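Local atomic coordinates of aromatic-amino-acid aminotransferase (Burkholderia pseudomallei, PDB entry 4F4E), a protein that probably transfers amino groups between aromatic amino acids such as tyrosine and 2-oxoglutarate, using a covalently bound pyridoxal phosphate, and works as a homodimer. Residues L130-D135 against S296-V301; V349-A354 against R406-V411. All blocks are in the same frame, centred on the assembly; numbering follows the deposited sequence.

Interaction 1: residues L130-D135 against S296-V301; sequences LKIGAD and SQLKRV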
ATOM      1  N   LEU A 130      -7.766   7.424   2.952  1.00  7.60           N
ATOM      2  CA  LEU A 130      -8.266   8.525   2.151  1.00  7.54           C
ATOM      3  C   LEU A 130      -8.350   8.156   0.672  1.00  7.90           C
ATOM      4  O   LEU A 130      -9.331   8.501  -0.013  1.00  7.84           O
ATOM      5  CB  LEU A 130      -7.446   9.801   2.341  1.00  7.47           C
ATOM      6  CG  LEU A 130      -7.493  10.527   3.671  1.00  7.30           C
ATOM      7  CD1 LEU A 130      -6.264  11.490   3.829  1.00  7.63           C
ATOM      8  CD2 LEU A 130      -8.858  11.264   3.798  1.00  7.72           C
ATOM      9  N   LYS A 131      -7.316   7.481   0.173  1.00  8.15           N
ATOM     10  CA  LYS A 131      -7.235   7.104  -1.240  1.00  8.17           C
ATOM     11  C   LYS A 131      -8.344   6.120  -1.605  1.00  8.58           C
ATOM     12  O   LYS A 131      -9.039   6.276  -2.580  1.00  8.32           O
ATOM     13  CB  LYS A 131      -5.867   6.478  -1.523  1.00  8.32           C
ATOM     14  CG  LYS A 131      -5.643   5.935  -2.923  1.00  8.83           C
ATOM     15  CD  LYS A 131      -5.895   6.983  -3.984  1.00  9.45           C
ATOM     16  CE  LYS A 131      -5.452   6.517  -5.351  1.00 10.57           C
ATOM     17  NZ  LYS A 131      -6.043   7.275  -6.493  1.00 11.10           N
ATOM     18  N   ILE A 132      -8.475   5.055  -0.831  1.00  8.52           N
ATOM     19  CA  ILE A 132      -9.505   4.074  -1.153  1.00  8.86           C
ATOM     20  C   ILE A 132     -10.910   4.669  -1.053  1.00  8.54           C
ATOM     21  O   ILE A 132     -11.766   4.359  -1.885  1.00  8.00           O
ATOM     22  CB  ILE A 132      -9.309   2.721  -0.430  1.00  9.26           C
ATOM     23  CG1 ILE A 132      -9.464   2.818   1.058  1.00  9.73           C
ATOM     24  CG2 ILE A 132      -7.957   2.084  -0.824  1.00  9.55           C
ATOM     25  CD1 ILE A 132      -9.421   1.438   1.746  1.00 10.54           C
ATOM     26  N   GLY A 133     -11.129   5.555  -0.066  1.00  8.45           N
ATOM     27  CA  GLY A 133     -12.363   6.270   0.051  1.00  8.76           C
ATOM     28  C   GLY A 133     -12.606   7.175  -1.156  1.00  9.09           C
ATOM     29  O   GLY A 133     -13.720   7.200  -1.702  1.00  9.36           O
ATOM     30  N   ALA A 134     -11.574   7.930  -1.537  1.00  9.26           N
ATOM     31  CA  ALA A 134     -11.624   8.868  -2.664  1.00  9.68           C
ATOM     32  C   ALA A 134     -11.956   8.096  -3.950  1.00 10.03           C
ATOM     33  O   ALA A 134     -12.852   8.473  -4.717  1.00 10.48           O
ATOM     34  CB  ALA A 134     -10.289   9.627  -2.815  1.00  9.55           C
ATOM     35  N   ASP A 135     -11.259   6.985  -4.164  1.00 10.07           N
ATOM     36  CA  ASP A 135     -11.485   6.250  -5.389  1.00 10.85           C
ATOM     37  C   ASP A 135     -12.911   5.682  -5.417  1.00 10.84           C
ATOM     38  O   ASP A 135     -13.550   5.721  -6.472  1.00 11.51           O
ATOM     39  CB  ASP A 135     -10.506   5.102  -5.622  1.00 11.26           C
ATOM     40  CG  ASP A 135      -9.079   5.567  -5.978  1.00 11.79           C
ATOM     41  OD1 ASP A 135      -8.867   6.761  -6.318  1.00 12.38           O
ATOM     42  OD2 ASP A 135      -8.193   4.671  -5.901  1.00 11.96           O
ATOM     43  N   SER A 296     -18.285  -4.666  -0.782  1.00 11.87           N
ATOM     44  CA  SER A 296     -17.981  -5.423  -1.955  1.00 12.92           C
ATOM     45  C   SER A 296     -17.319  -4.557  -3.020  1.00 13.66           C
ATOM     46  O   SER A 296     -16.453  -5.015  -3.785  1.00 14.57           O
ATOM     47  CB  SER A 296     -19.234  -6.154  -2.516  1.00 13.15           C
ATOM     48  OG  SER A 296     -20.108  -5.312  -3.271  1.00 13.41           O
ATOM     49  N   GLN A 297     -17.722  -3.305  -3.070  1.00 14.00           N
ATOM     50  CA  GLN A 297     -17.148  -2.363  -4.018  1.00 14.86           C
ATOM     51  C   GLN A 297     -15.824  -1.818  -3.509  1.00 13.41           C
ATOM     52  O   GLN A 297     -14.891  -1.611  -4.286  1.00 12.78           O
ATOM     53  CB  GLN A 297     -18.140  -1.223  -4.324  1.00 15.49           C
ATOM     54  CG  GLN A 297     -19.390  -1.698  -5.064  1.00 17.19           C
ATOM     55  CD  GLN A 297     -19.118  -2.459  -6.356  1.00 18.49           C
ATOM     56  OE1 GLN A 297     -18.133  -2.192  -7.067  1.00 19.49           O
ATOM     57  NE2 GLN A 297     -19.996  -3.402  -6.677  1.00 20.18           N
ATOM     58  N   LEU A 298     -15.707  -1.636  -2.215  1.00 13.17           N
ATOM     59  CA  LEU A 298     -14.430  -1.177  -1.636  1.00 13.34           C
ATOM     60  C   LEU A 298     -13.320  -2.201  -1.856  1.00 12.50           C
ATOM     61  O   LEU A 298     -12.181  -1.860  -2.132  1.00 11.11           O
ATOM     62  CB  LEU A 298     -14.589  -0.859  -0.157  1.00 13.96           C
ATOM     63  CG  LEU A 298     -13.484  -0.131   0.546  1.00 15.74           C
ATOM     64  CD1 LEU A 298     -13.257   1.238  -0.116  1.00 15.09           C
ATOM     65  CD2 LEU A 298     -13.951  -0.006   2.012  1.00 15.24           C
ATOM     66  N   LYS A 299     -13.687  -3.467  -1.759  1.00 11.50           N
ATOM     67  CA  LYS A 299     -12.756  -4.546  -2.065  1.00 11.78           C
ATOM     68  C   LYS A 299     -12.225  -4.476  -3.490  1.00 11.75           C
ATOM     69  O   LYS A 299     -11.040  -4.733  -3.680  1.00 11.58           O
ATOM     70  CB  LYS A 299     -13.335  -5.916  -1.746  1.00 11.68           C
ATOM     71  CG  LYS A 299     -13.429  -6.166  -0.244  1.00 11.74           C
ATOM     72  CD  LYS A 299     -14.011  -7.542   0.024  1.00 12.40           C
ATOM     73  CE  LYS A 299     -14.064  -7.901   1.488  1.00 12.63           C
ATOM     74  NZ  LYS A 299     -14.841  -9.176   1.635  1.00 12.74           N
ATOM     75  N   ARG A 300     -13.047  -4.093  -4.466  1.00 12.19           N
ATOM     76  CA  ARG A 300     -12.554  -3.956  -5.827  1.00 13.06           C
ATOM     77  C   ARG A 300     -11.525  -2.869  -5.949  1.00 12.03           C
ATOM     78  O   ARG A 300     -10.520  -3.034  -6.616  1.00 11.10           O
ATOM     79  CB  ARG A 300     -13.669  -3.696  -6.836  1.00 15.56           C
ATOM     80  CG  ARG A 300     -14.657  -4.841  -6.913  1.00 18.75           C
ATOM     81  CD  ARG A 300     -15.815  -4.478  -7.844  1.00 22.07           C
ATOM     82  NE  ARG A 300     -15.258  -4.071  -9.116  1.00 25.75           N
ATOM     83  CZ  ARG A 300     -15.858  -3.302 -10.004  1.00 29.47           C
ATOM     84  NH1 ARG A 300     -17.087  -2.840  -9.792  1.00 31.26           N
ATOM     85  NH2 ARG A 300     -15.206  -2.993 -11.115  1.00 30.70           N
ATOM     86  N   VAL A 301     -11.793  -1.741  -5.290  1.00 11.17           N
ATOM     87  CA  VAL A 301     -10.914  -0.585  -5.327  1.00 10.93           C
ATOM     88  C   VAL A 301      -9.554  -0.867  -4.644  1.00 10.30           C
ATOM     89  O   VAL A 301      -8.519  -0.407  -5.082  1.00  9.62           O
ATOM     90  CB  VAL A 301     -11.663   0.592  -4.650  1.00 11.46           C
ATOM     91  CG1 VAL A 301     -10.743   1.649  -4.182  1.00 11.31           C
ATOM     92  CG2 VAL A 301     -12.742   1.149  -5.615  1.00 12.54           C
TER
HETATM   93  O   HOH W   1      -7.509   2.499  -4.467  1.00 17.04           O
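Val-301 reaches across from helix 288-303 and sets its CG1 methyl against helix 125-140, where it meets both Ile-132 and Asp-135. With CG1 anti to the backbone N (chi1 159°), the methyl lies 3.7 Å from the carbonyl O of Ile-132 and equally close to CB of Asp-135, so it bridges a backbone carbonyl and a side chain about a turn apart. The second apolar point is Leu-298, one turn earlier: its CD1 comes to 4.2 Å from CB of Ile-132, the residue that thus takes both aliphatic partners. The segment axes approach to 9.6 Å, with 114° between their N-to-C directions, consistent with the small patch. A polar link closes one end, where a water donates to OD2 of Asp-135 at 2.7 Å and to the carbonyl O of Val-301 at 3.1 Å. The other carboxylate oxygen, OD1, takes NZ of Lys-131 at 2.9 Å on its syn lone pair, a salt bridge along one turn that helps fix the carboxylate beside the water. Ala-31 of the second subunit lies on Gln-297 and Arg-300. Helix 154-162 packs on Leu-130 and Ala-134, and both helices of the contact rest on strand 278-284 of the mixed sheet, whose Leu-281 touches Ile-132 and Leu-298.

Interaction 2: residues V349-A354 against R406-V411; sequences VERLKA and RNLDVV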
ATOM      1  N   VAL A 349       4.900  29.437  26.042  1.00 13.40           N
ATOM      2  CA  VAL A 349       4.105  30.607  26.402  1.00 14.52           C
ATOM      3  C   VAL A 349       4.682  31.354  27.607  1.00 15.81           C
ATOM      4  O   VAL A 349       4.845  32.572  27.566  1.00 16.08           O
ATOM      5  CB  VAL A 349       2.648  30.201  26.698  1.00 14.15           C
ATOM      6  CG1 VAL A 349       1.847  31.421  27.141  1.00 14.19           C
ATOM      7  CG2 VAL A 349       2.012  29.561  25.433  1.00 13.17           C
ATOM      8  N   GLU A 350       5.016  30.617  28.662  1.00 17.89           N
ATOM      9  CA  GLU A 350       5.563  31.255  29.866  1.00 19.72           C
ATOM     10  C   GLU A 350       6.849  32.029  29.545  1.00 18.69           C
ATOM     11  O   GLU A 350       7.059  33.153  30.042  1.00 18.35           O
ATOM     12  CB  GLU A 350       5.903  30.236  30.948  1.00 23.21           C
ATOM     13  CG  GLU A 350       4.765  29.536  31.675  1.00 26.99           C
ATOM     14  CD  GLU A 350       5.263  28.267  32.414  1.00 31.17           C
ATOM     15  OE1 GLU A 350       6.358  27.729  32.082  1.00 31.84           O
ATOM     16  OE2 GLU A 350       4.558  27.797  33.332  1.00 35.37           O
ATOM     17  N   ARG A 351       7.732  31.397  28.779  1.00 16.68           N
ATOM     18  CA  ARG A 351       9.024  31.982  28.464  1.00 16.54           C
ATOM     19  C   ARG A 351       8.922  33.239  27.616  1.00 16.74           C
ATOM     20  O   ARG A 351       9.663  34.200  27.846  1.00 15.78           O
ATOM     21  CB  ARG A 351       9.914  30.939  27.780  1.00 16.25           C
ATOM     22  CG  ARG A 351      10.414  29.895  28.758  1.00 16.46           C
ATOM     23  CD  ARG A 351      10.948  28.697  28.017  1.00 16.76           C
ATOM     24  NE  ARG A 351      11.642  27.776  28.888  1.00 17.42           N
ATOM     25  CZ  ARG A 351      11.056  27.009  29.798  1.00 18.16           C
ATOM     26  NH1 ARG A 351       9.734  26.991  29.969  1.00 18.20           N
ATOM     27  NH2 ARG A 351      11.802  26.245  30.557  1.00 18.68           N
ATOM     28  N   LEU A 352       7.997  33.237  26.639  1.00 16.38           N
ATOM     29  CA  LEU A 352       7.810  34.402  25.787  1.00 16.97           C
ATOM     30  C   LEU A 352       7.142  35.527  26.541  1.00 17.78           C
ATOM     31  O   LEU A 352       7.439  36.685  26.298  1.00 18.34           O
ATOM     32  CB  LEU A 352       7.042  34.019  24.517  1.00 16.61           C
ATOM     33  CG  LEU A 352       7.830  33.115  23.572  1.00 16.60           C
ATOM     34  CD1 LEU A 352       6.962  32.581  22.458  1.00 16.23           C
ATOM     35  CD2 LEU A 352       9.069  33.811  22.993  1.00 17.23           C
ATOM     36  N   LYS A 353       6.279  35.207  27.497  1.00 18.20           N
ATOM     37  CA  LYS A 353       5.787  36.200  28.403  1.00 18.99           C
ATOM     38  C   LYS A 353       6.887  36.837  29.258  1.00 19.67           C
ATOM     39  O   LYS A 353       6.943  38.075  29.373  1.00 19.65           O
ATOM     40  CB  LYS A 353       4.750  35.602  29.349  1.00 20.78           C
ATOM     41  CG  LYS A 353       4.082  36.666  30.184  1.00 22.72           C
ATOM     42  CD  LYS A 353       2.977  36.109  31.070  1.00 25.04           C
ATOM     43  CE  LYS A 353       2.524  37.183  32.043  1.00 27.24           C
ATOM     44  NZ  LYS A 353       1.119  36.952  32.483  1.00 30.99           N
ATOM     45  N   ALA A 354       7.717  35.996  29.879  1.00 18.59           N
ATOM     46  CA  ALA A 354       8.772  36.482  30.779  1.00 19.69           C
ATOM     47  C   ALA A 354       9.766  37.323  29.996  1.00 20.60           C
ATOM     48  O   ALA A 354      10.401  38.221  30.562  1.00 20.27           O
ATOM     49  CB  ALA A 354       9.473  35.321  31.471  1.00 18.84           C
ATOM     50  N   ARG A 406      15.491  19.996  26.366  1.00 16.39           N
ATOM     51  CA  ARG A 406      16.801  20.327  25.874  1.00 16.32           C
ATOM     52  C   ARG A 406      16.888  21.479  24.856  1.00 17.01           C
ATOM     53  O   ARG A 406      17.949  22.135  24.755  1.00 18.20           O
ATOM     54  CB  ARG A 406      17.515  19.098  25.281  1.00 18.07           C
ATOM     55  N   ASN A 407      15.839  21.711  24.081  1.00 15.18           N
ATOM     56  CA  ASN A 407      15.873  22.821  23.111  1.00 14.23           C
ATOM     57  C   ASN A 407      14.866  23.929  23.368  1.00 13.47           C
ATOM     58  O   ASN A 407      14.901  24.945  22.664  1.00 13.07           O
ATOM     59  CB  ASN A 407      15.743  22.313  21.677  1.00 13.36           C
ATOM     60  CG  ASN A 407      14.379  21.720  21.363  1.00 13.47           C
ATOM     61  OD1 ASN A 407      13.385  21.946  22.076  1.00 13.02           O
ATOM     62  ND2 ASN A 407      14.335  20.939  20.265  1.00 12.82           N
ATOM     63  N   LEU A 408      14.018  23.768  24.378  1.00 12.99           N
ATOM     64  CA  LEU A 408      12.917  24.722  24.611  1.00 12.77           C
ATOM     65  C   LEU A 408      13.452  26.140  24.858  1.00 12.84           C
ATOM     66  O   LEU A 408      12.940  27.104  24.324  1.00 11.65           O
ATOM     67  CB  LEU A 408      11.998  24.280  25.746  1.00 12.80           C
ATOM     68  CG  LEU A 408      10.824  25.207  26.057  1.00 13.12           C
ATOM     69  CD1 LEU A 408       9.945  25.527  24.856  1.00 12.77           C
ATOM     70  CD2 LEU A 408      10.022  24.603  27.179  1.00 13.40           C
ATOM     71  N   ASP A 409      14.502  26.264  25.657  1.00 13.16           N
ATOM     72  CA  ASP A 409      14.969  27.571  26.013  1.00 14.27           C
ATOM     73  C   ASP A 409      15.709  28.224  24.859  1.00 13.26           C
ATOM     74  O   ASP A 409      15.611  29.432  24.656  1.00 13.06           O
ATOM     75  CB  ASP A 409      15.867  27.504  27.236  1.00 16.24           C
ATOM     76  CG  ASP A 409      15.149  26.910  28.412  1.00 18.12           C
ATOM     77  OD1 ASP A 409      14.246  27.507  28.929  1.00 20.65           O
ATOM     78  OD2 ASP A 409      15.451  25.798  28.788  1.00 22.75           O
ATOM     79  N   VAL A 410      16.464  27.419  24.138  1.00 12.43           N
ATOM     80  CA  VAL A 410      17.153  27.870  22.941  1.00 12.40           C
ATOM     81  C   VAL A 410      16.162  28.463  21.931  1.00 11.87           C
ATOM     82  O   VAL A 410      16.330  29.585  21.426  1.00 11.68           O
ATOM     83  CB  VAL A 410      17.976  26.715  22.363  1.00 12.43           C
ATOM     84  CG1 VAL A 410      18.561  27.103  21.017  1.00 12.48           C
ATOM     85  CG2 VAL A 410      19.116  26.346  23.342  1.00 12.73           C
ATOM     86  N   VAL A 411      15.077  27.720  21.681  1.00 11.31           N
ATOM     87  CA  VAL A 411      14.066  28.142  20.745  1.00 11.13           C
ATOM     88  C   VAL A 411      13.334  29.397  21.227  1.00 11.07           C
ATOM     89  O   VAL A 411      13.143  30.369  20.446  1.00 11.11           O
ATOM     90  CB  VAL A 411      13.041  27.013  20.456  1.00 10.85           C
ATOM     91  CG1 VAL A 411      11.830  27.547  19.687  1.00 10.86           C
ATOM     92  CG2 VAL A 411      13.691  25.863  19.686  1.00 11.13           C
TER
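A salt bridge between two helices, with a leucine packed on the guanidinium face, ties the C-terminal end of the long helix 324-354 to the first turn of helix 408-419. The extended chain of Arg-351 carries its guanidinium to Asp-409, where NE gives a nearly straight bond to OD1, 2.6 Å long with an N-H...O angle of 169°. That oxygen lies in the guanidinium plane but is approached from above its own carboxylate plane, the two flat groups being turned 39° apart. From NH2 of Arg-351 a second, weak bond of 3.2 Å reaches the same OD1 of Asp-409, so one oxygen serves two nitrogens in a fork. Leu-408 supplies the apolar part: with CG anti to the backbone N (chi1 -180°), its CD2 methyl sits over the centre of one guanidinium face, 3.7 Å from CZ of Arg-351. Leucine over a face and carboxylate at an edge together limit how the guanidinium can turn, and a bond from NH1 to the carbonyl O of Gly-347 gives it a further hold on its own helix. Met-344 and Leu-348 of helix 324-354 pack on Leu-408, while from helix 408-419 Ala-412 touches Arg-351 and Ile-415 touches Leu-352.

How the interactions relate
Interaction 1 and interaction 2 stand on opposite sides of the chain's centre, 46 Å apart between centres and about 28 Å between nearest atoms. They follow one another along the chain, the pairing of 130-135 with 296-301 being complete before 349-354 meets 406-411, and they share no helix. Interaction 1 joins two helices beside strand 278-284 of the mixed sheet, the core of the large, cofactor-binding domain in fold type I aminotransferases, in a region reached by the second subunit. Interaction 2 brings the last helix of the chain onto the end of helix 324-354, probably within the smaller domain, as in relatives, with no other chain of the assembly touching its segments.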